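Long-range contact in tailspike protein (Acinetobacter phage vB_ApiP_P1, PDB 6E1R), which probably recognises and hydrolyses the capsular polysaccharide of its Acinetobacter host as the trimeric tailspike of the phage: residues A[307-318]-A[338-349]. Residues are numbered along the deposited sequence; the frame is centred on the assembly and turned at random.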
ATOM      1  N   TYR A 307      -8.334  10.813  -1.232  1.00 36.07           N
ATOM      2  CA  TYR A 307      -9.219  11.627  -2.053  1.00 27.23           C
ATOM      3  C   TYR A 307      -8.412  12.637  -2.854  1.00 35.71           C
ATOM      4  O   TYR A 307      -7.471  13.247  -2.337  1.00 39.00           O
ATOM      5  CB  TYR A 307     -10.251  12.385  -1.206  1.00 28.34           C
ATOM      6  CG  TYR A 307     -11.241  11.510  -0.478  1.00 29.60           C
ATOM      7  CD1 TYR A 307     -10.879  10.841   0.682  1.00 30.00           C
ATOM      8  CD2 TYR A 307     -12.547  11.376  -0.933  1.00 30.60           C
ATOM      9  CE1 TYR A 307     -11.779  10.049   1.355  1.00 31.39           C
ATOM     10  CE2 TYR A 307     -13.457  10.585  -0.263  1.00 32.00           C
ATOM     11  CZ  TYR A 307     -13.067   9.924   0.882  1.00 51.97           C
ATOM     12  OH  TYR A 307     -13.968   9.132   1.555  1.00 53.55           O
ATOM     13  N   ILE A 308      -8.786  12.804  -4.121  1.00 36.11           N
ATOM     14  CA  ILE A 308      -8.329  13.925  -4.937  1.00 33.19           C
ATOM     15  C   ILE A 308      -9.552  14.458  -5.669  1.00 35.88           C
ATOM     16  O   ILE A 308      -9.920  13.949  -6.734  1.00 43.02           O
ATOM     17  CB  ILE A 308      -7.218  13.517  -5.923  1.00 29.19           C
ATOM     18  CG1 ILE A 308      -6.043  12.868  -5.188  1.00 24.41           C
ATOM     19  CG2 ILE A 308      -6.735  14.729  -6.707  1.00 24.65           C
ATOM     20  CD1 ILE A 308      -4.915  12.436  -6.096  1.00 23.83           C
ATOM     21  N   GLU A 309     -10.207  15.464  -5.096  1.00 34.68           N
ATOM     22  CA  GLU A 309     -11.499  15.901  -5.606  1.00 40.65           C
ATOM     23  C   GLU A 309     -11.656  17.400  -5.396  1.00 42.07           C
ATOM     24  O   GLU A 309     -10.806  18.057  -4.793  1.00 47.18           O
ATOM     25  CB  GLU A 309     -12.643  15.131  -4.935  1.00 43.74           C
ATOM     26  CG  GLU A 309     -12.693  15.256  -3.424  1.00 48.90           C
ATOM     27  CD  GLU A 309     -13.877  14.522  -2.822  1.00 58.27           C
ATOM     28  OE1 GLU A 309     -14.521  13.736  -3.548  1.00 58.59           O
ATOM     29  OE2 GLU A 309     -14.165  14.731  -1.625  1.00 63.21           O
ATOM     30  N   ALA A 310     -12.753  17.937  -5.935  1.00 35.38           N
ATOM     31  CA  ALA A 310     -13.174  19.319  -5.694  1.00 35.29           C
ATOM     32  C   ALA A 310     -12.102  20.332  -6.089  1.00 37.68           C
ATOM     33  O   ALA A 310     -11.961  21.381  -5.454  1.00 41.10           O
ATOM     34  CB  ALA A 310     -13.589  19.522  -4.235  1.00 32.04           C
ATOM     35  N   ASN A 311     -11.342  20.038  -7.142  1.00 29.58           N
ATOM     36  CA  ASN A 311     -10.341  20.974  -7.643  1.00 34.40           C
ATOM     37  C   ASN A 311     -10.731  21.436  -9.041  1.00 35.61           C
ATOM     38  O   ASN A 311     -10.007  21.195 -10.013  1.00 37.77           O
ATOM     39  CB  ASN A 311      -8.958  20.325  -7.642  1.00 27.99           C
ATOM     40  CG  ASN A 311      -8.597  19.733  -6.293  1.00 35.74           C
ATOM     41  OD1 ASN A 311      -8.686  20.404  -5.266  1.00 39.32           O
ATOM     42  ND2 ASN A 311      -8.209  18.463  -6.289  1.00 32.51           N
ATOM     43  N   THR A 312     -11.876  22.118  -9.139  1.00 37.21           N
ATOM     44  CA  THR A 312     -12.470  22.415 -10.438  1.00 39.79           C
ATOM     45  C   THR A 312     -11.642  23.408 -11.245  1.00 42.46           C
ATOM     46  O   THR A 312     -11.716  23.410 -12.479  1.00 47.42           O
ATOM     47  CB  THR A 312     -13.885  22.960 -10.244  1.00 45.30           C
ATOM     48  OG1 THR A 312     -14.015  23.478  -8.915  1.00 52.19           O
ATOM     49  CG2 THR A 312     -14.911  21.860 -10.441  1.00 45.01           C
ATOM     50  N   SER A 313     -10.860  24.255 -10.582  1.00 37.89           N
ATOM     51  CA  SER A 313     -10.090  25.287 -11.263  1.00 37.33           C
ATOM     52  C   SER A 313      -8.629  24.917 -11.473  1.00 39.25           C
ATOM     53  O   SER A 313      -7.883  25.714 -12.050  1.00 40.72           O
ATOM     54  CB  SER A 313     -10.182  26.606 -10.491  1.00 35.48           C
ATOM     55  OG  SER A 313     -11.535  26.982 -10.305  1.00 40.33           O
ATOM     56  N   THR A 314      -8.199  23.743 -11.021  1.00 40.21           N
ATOM     57  CA  THR A 314      -6.809  23.344 -11.174  1.00 40.43           C
ATOM     58  C   THR A 314      -6.662  22.505 -12.436  1.00 43.35           C
ATOM     59  O   THR A 314      -7.361  21.492 -12.576  1.00 44.49           O
ATOM     60  CB  THR A 314      -6.335  22.558  -9.965  1.00 38.73           C
ATOM     61  OG1 THR A 314      -6.545  23.337  -8.782  1.00 41.47           O
ATOM     62  CG2 THR A 314      -4.855  22.243 -10.088  1.00 32.48           C
ATOM     63  N   PRO A 315      -5.784  22.883 -13.370  1.00 42.16           N
ATOM     64  CA  PRO A 315      -5.682  22.118 -14.628  1.00 34.40           C
ATOM     65  C   PRO A 315      -5.276  20.670 -14.431  1.00 34.16           C
ATOM     66  O   PRO A 315      -5.943  19.766 -14.954  1.00 36.38           O
ATOM     67  CB  PRO A 315      -4.636  22.909 -15.425  1.00 32.86           C
ATOM     68  CG  PRO A 315      -4.733  24.294 -14.893  1.00 41.36           C
ATOM     69  CD  PRO A 315      -5.020  24.138 -13.425  1.00 44.36           C
ATOM     70  N   TYR A 316      -4.199  20.416 -13.695  1.00 31.77           N
ATOM     71  CA  TYR A 316      -3.670  19.070 -13.557  1.00 32.07           C
ATOM     72  C   TYR A 316      -3.621  18.668 -12.089  1.00 36.98           C
ATOM     73  O   TYR A 316      -3.569  19.512 -11.191  1.00 45.16           O
ATOM     74  CB  TYR A 316      -2.267  18.966 -14.168  1.00 31.46           C
ATOM     75  CG  TYR A 316      -2.158  19.561 -15.553  1.00 34.86           C
ATOM     76  CD1 TYR A 316      -2.813  18.987 -16.636  1.00 38.02           C
ATOM     77  CD2 TYR A 316      -1.386  20.693 -15.781  1.00 34.60           C
ATOM     78  CE1 TYR A 316      -2.709  19.531 -17.903  1.00 39.94           C
ATOM     79  CE2 TYR A 316      -1.276  21.243 -17.043  1.00 36.52           C
ATOM     80  CZ  TYR A 316      -1.939  20.659 -18.099  1.00 39.88           C
ATOM     81  OH  TYR A 316      -1.831  21.205 -19.358  1.00 42.63           O
ATOM     82  N   VAL A 317      -3.646  17.357 -11.852  1.00 35.29           N
ATOM     83  CA  VAL A 317      -3.452  16.846 -10.501  1.00 34.69           C
ATOM     84  C   VAL A 317      -1.967  16.747 -10.180  1.00 33.23           C
ATOM     85  O   VAL A 317      -1.509  17.209  -9.130  1.00 36.50           O
ATOM     86  CB  VAL A 317      -4.158  15.489 -10.328  1.00 34.39           C
ATOM     87  CG1 VAL A 317      -3.787  14.866  -8.993  1.00 30.23           C
ATOM     88  CG2 VAL A 317      -5.663  15.661 -10.436  1.00 38.46           C
ATOM     89  N   ILE A 318      -1.193  16.150 -11.082  1.00 30.02           N
ATOM     90  CA  ILE A 318       0.250  16.046 -10.927  1.00 29.71           C
ATOM     91  C   ILE A 318       0.898  16.348 -12.273  1.00 34.47           C
ATOM     92  O   ILE A 318       0.410  15.914 -13.322  1.00 37.97           O
ATOM     93  CB  ILE A 318       0.668  14.659 -10.393  1.00 28.94           C
ATOM     94  CG1 ILE A 318       2.181  14.600 -10.171  1.00 33.89           C
ATOM     95  CG2 ILE A 318       0.203  13.547 -11.331  1.00 26.81           C
ATOM     96  CD1 ILE A 318       2.629  13.418  -9.340  1.00 37.69           C
ATOM     97  N   HIS A 338     -10.458   8.107  -4.470  1.00 43.23           N
ATOM     98  CA  HIS A 338     -11.770   8.679  -4.752  1.00 42.01           C
ATOM     99  C   HIS A 338     -11.560  10.017  -5.451  1.00 42.65           C
ATOM    100  O   HIS A 338     -11.043  10.965  -4.849  1.00 36.01           O
ATOM    101  CB  HIS A 338     -12.571   8.843  -3.463  1.00 34.43           C
ATOM    102  CG  HIS A 338     -13.996   9.241  -3.685  1.00 36.97           C
ATOM    103  ND1 HIS A 338     -15.024   8.325  -3.732  1.00 32.26           N
ATOM    104  CD2 HIS A 338     -14.564  10.454  -3.883  1.00 31.27           C
ATOM    105  CE1 HIS A 338     -16.166   8.955  -3.942  1.00 33.26           C
ATOM    106  NE2 HIS A 338     -15.915  10.249  -4.039  1.00 42.60           N
HETATM  107  N   MSE A 339     -11.951  10.098  -6.719  1.00 48.50           N
HETATM  108  CA  MSE A 339     -11.660  11.281  -7.525  1.00 50.86           C
HETATM  109  C   MSE A 339     -12.901  11.900  -8.161  1.00 48.62           C
HETATM  110  O   MSE A 339     -13.165  11.703  -9.346  1.00 51.10           O
HETATM  111  CB  MSE A 339     -10.643  10.934  -8.613  1.00 54.86           C
HETATM  112  CG  MSE A 339      -9.301  10.475  -8.070  1.00 64.36           C
HETATM  113 SE   MSE A 339      -8.070   9.910  -9.467  1.00 74.95          SE
HETATM  114  CE  MSE A 339      -6.643  11.202  -9.160  1.00 71.53           C
ATOM    115  N   ASN A 340     -13.650  12.660  -7.366  1.00 47.02           N
ATOM    116  CA  ASN A 340     -14.826  13.388  -7.842  1.00 52.93           C
ATOM    117  C   ASN A 340     -14.367  14.755  -8.339  1.00 54.57           C
ATOM    118  O   ASN A 340     -14.200  15.688  -7.549  1.00 58.43           O
ATOM    119  CB  ASN A 340     -15.862  13.513  -6.732  1.00 56.96           C
ATOM    120  CG  ASN A 340     -17.171  14.098  -7.218  1.00 63.18           C
ATOM    121  OD1 ASN A 340     -17.408  14.200  -8.422  1.00 67.42           O
ATOM    122  ND2 ASN A 340     -18.029  14.488  -6.283  1.00 67.08           N
ATOM    123  N   ARG A 341     -14.164  14.877  -9.656  1.00 51.47           N
ATOM    124  CA  ARG A 341     -13.637  16.100 -10.259  1.00 46.60           C
ATOM    125  C   ARG A 341     -12.271  16.461  -9.689  1.00 43.69           C
ATOM    126  O   ARG A 341     -12.136  17.470  -8.986  1.00 41.96           O
ATOM    127  CB  ARG A 341     -14.604  17.277 -10.097  1.00 45.04           C
ATOM    128  CG  ARG A 341     -15.982  17.068 -10.693  1.00 47.50           C
ATOM    129  CD  ARG A 341     -16.892  18.233 -10.347  1.00 51.74           C
ATOM    130  NE  ARG A 341     -17.707  18.645 -11.488  1.00 58.26           N
ATOM    131  CZ  ARG A 341     -18.925  18.193 -11.767  1.00 62.21           C
ATOM    132  NH1 ARG A 341     -19.499  17.283 -10.994  1.00 66.54           N
ATOM    133  NH2 ARG A 341     -19.563  18.653 -12.835  1.00 60.22           N
ATOM    134  N   PRO A 342     -11.233  15.672  -9.979  1.00 42.55           N
ATOM    135  CA  PRO A 342      -9.913  15.959  -9.397  1.00 40.78           C
ATOM    136  C   PRO A 342      -9.212  17.149 -10.027  1.00 39.71           C
ATOM    137  O   PRO A 342      -8.329  17.730  -9.385  1.00 42.90           O
ATOM    138  CB  PRO A 342      -9.135  14.663  -9.646  1.00 43.41           C
ATOM    139  CG  PRO A 342      -9.751  14.102 -10.882  1.00 44.04           C
ATOM    140  CD  PRO A 342     -11.214  14.465 -10.824  1.00 41.70           C
ATOM    141  N   CYS A 343      -9.563  17.526 -11.253  1.00 40.51           N
ATOM    142  CA  CYS A 343      -8.900  18.618 -11.956  1.00 38.77           C
ATOM    143  C   CYS A 343      -9.777  19.030 -13.134  1.00 39.28           C
ATOM    144  O   CYS A 343     -10.919  18.579 -13.266  1.00 41.93           O
ATOM    145  CB  CYS A 343      -7.495  18.207 -12.407  1.00 38.93           C
ATOM    146  SG  CYS A 343      -7.475  16.702 -13.387  1.00 37.65           S
ATOM    147  N   SER A 344      -9.235  19.884 -14.005  1.00 31.52           N
ATOM    148  CA  SER A 344     -10.002  20.452 -15.102  1.00 37.79           C
ATOM    149  C   SER A 344      -9.484  20.103 -16.491  1.00 40.95           C
ATOM    150  O   SER A 344     -10.258  20.197 -17.451  1.00 40.29           O
ATOM    151  CB  SER A 344     -10.067  21.982 -14.975  1.00 30.33           C
ATOM    152  OG  SER A 344      -8.777  22.555 -15.046  1.00 35.11           O
ATOM    153  N   VAL A 345      -8.220  19.706 -16.634  1.00 40.91           N
ATOM    154  CA  VAL A 345      -7.677  19.382 -17.951  1.00 38.30           C
ATOM    155  C   VAL A 345      -7.290  17.909 -18.023  1.00 38.14           C
ATOM    156  O   VAL A 345      -7.804  17.163 -18.863  1.00 42.95           O
ATOM    157  CB  VAL A 345      -6.474  20.282 -18.290  1.00 33.66           C
ATOM    158  CG1 VAL A 345      -5.958  19.972 -19.685  1.00 34.34           C
ATOM    159  CG2 VAL A 345      -6.862  21.746 -18.178  1.00 29.83           C
ATOM    160  N   ALA A 346      -6.385  17.480 -17.145  1.00 38.91           N
ATOM    161  CA  ALA A 346      -5.936  16.095 -17.129  1.00 35.81           C
ATOM    162  C   ALA A 346      -5.337  15.790 -15.765  1.00 34.94           C
ATOM    163  O   ALA A 346      -4.657  16.636 -15.182  1.00 34.81           O
ATOM    164  CB  ALA A 346      -4.909  15.825 -18.235  1.00 31.35           C
ATOM    165  N   ILE A 347      -5.592  14.579 -15.261  1.00 29.77           N
ATOM    166  CA  ILE A 347      -5.054  14.193 -13.958  1.00 28.92           C
ATOM    167  C   ILE A 347      -3.532  14.173 -13.998  1.00 30.09           C
ATOM    168  O   ILE A 347      -2.861  14.820 -13.186  1.00 34.57           O
ATOM    169  CB  ILE A 347      -5.628  12.835 -13.518  1.00 28.29           C
ATOM    170  CG1 ILE A 347      -7.144  12.930 -13.335  1.00 25.08           C
ATOM    171  CG2 ILE A 347      -4.961  12.364 -12.236  1.00 31.09           C
ATOM    172  CD1 ILE A 347      -7.802  11.608 -13.007  1.00 29.96           C
ATOM    173  N   GLY A 348      -2.965  13.439 -14.950  1.00 29.94           N
ATOM    174  CA  GLY A 348      -1.525  13.394 -15.093  1.00 30.54           C
ATOM    175  C   GLY A 348      -1.044  14.158 -16.308  1.00 34.87           C
ATOM    176  O   GLY A 348      -1.457  13.867 -17.435  1.00 40.54           O
ATOM    177  N   LYS A 349      -0.169  15.137 -16.096  1.00 33.86           N
ATOM    178  CA  LYS A 349       0.411  15.922 -17.177  1.00 37.07           C
ATOM    179  C   LYS A 349       1.891  15.589 -17.283  1.00 36.30           C
ATOM    180  O   LYS A 349       2.634  15.726 -16.306  1.00 34.81           O
ATOM    181  CB  LYS A 349       0.215  17.420 -16.944  1.00 31.80           C
ATOM    182  CG  LYS A 349       0.991  18.301 -17.914  1.00 32.43           C
ATOM    183  CD  LYS A 349       0.616  18.017 -19.362  1.00 40.27           C
ATOM    184  CE  LYS A 349       1.472  18.834 -20.320  1.00 42.02           C
ATOM    185  NZ  LYS A 349       1.187  18.518 -21.749  1.00 33.19           N
TER
HETATM  186  O   HOH W   1      -8.815  25.371 -14.564  1.00 29.67           O
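Y307 and H338 begin the contact as paired residues of adjacent parallel strands: I308 N donates to H338 O over 3.0 Å, while the two rings meet obliquely, their planes 49° apart. Their polar ends bond across the subunit interface, Y307 OH to T274 OG1 and H338 ND1 to S299 OG, both of the second subunit.

Where the chains leave this face, backbone bonds continue between the two loops. A310 N bonds N340 O, and N311 N follows with R341 O, the donor lying nearly on the C=O line. N311 also uses its side chain. A chi1 of -53° sets CG beside the backbone N, which places ND2 by P342 O; it donates to that oxygen at 3.2 Å, with the acceptor in the amide plane, and OD1 takes the N-H of N286. Both ends of this buried amide are thus satisfied, between the turn of 338-349 and the preceding coil.

Beyond the N311–T314 turn, T314 and P315 supply acceptors. T314 O receives S344 N, whereas P315 O is gripped twice, by V345 N at 2.8 Å, on a lone pair, and by A346 N. From V317 on the direction alternates, I347 O taking both V317 N and I318 N before I318 O accepts K349 N in a nearly straight bond (N-H...O angle 172°). K349 CB lies 3.5 Å from the centroid of the Y316 ring, over the face opposite P315 CB; NZ pairs with E373. Inside, V317 CG2 packs 3.6 Å from C343 SG.

Parallel ladders on successive faces, joined by turns that stack coil on coil, are characteristic of the right-handed beta-helix forming the central domain of phage tailspikes.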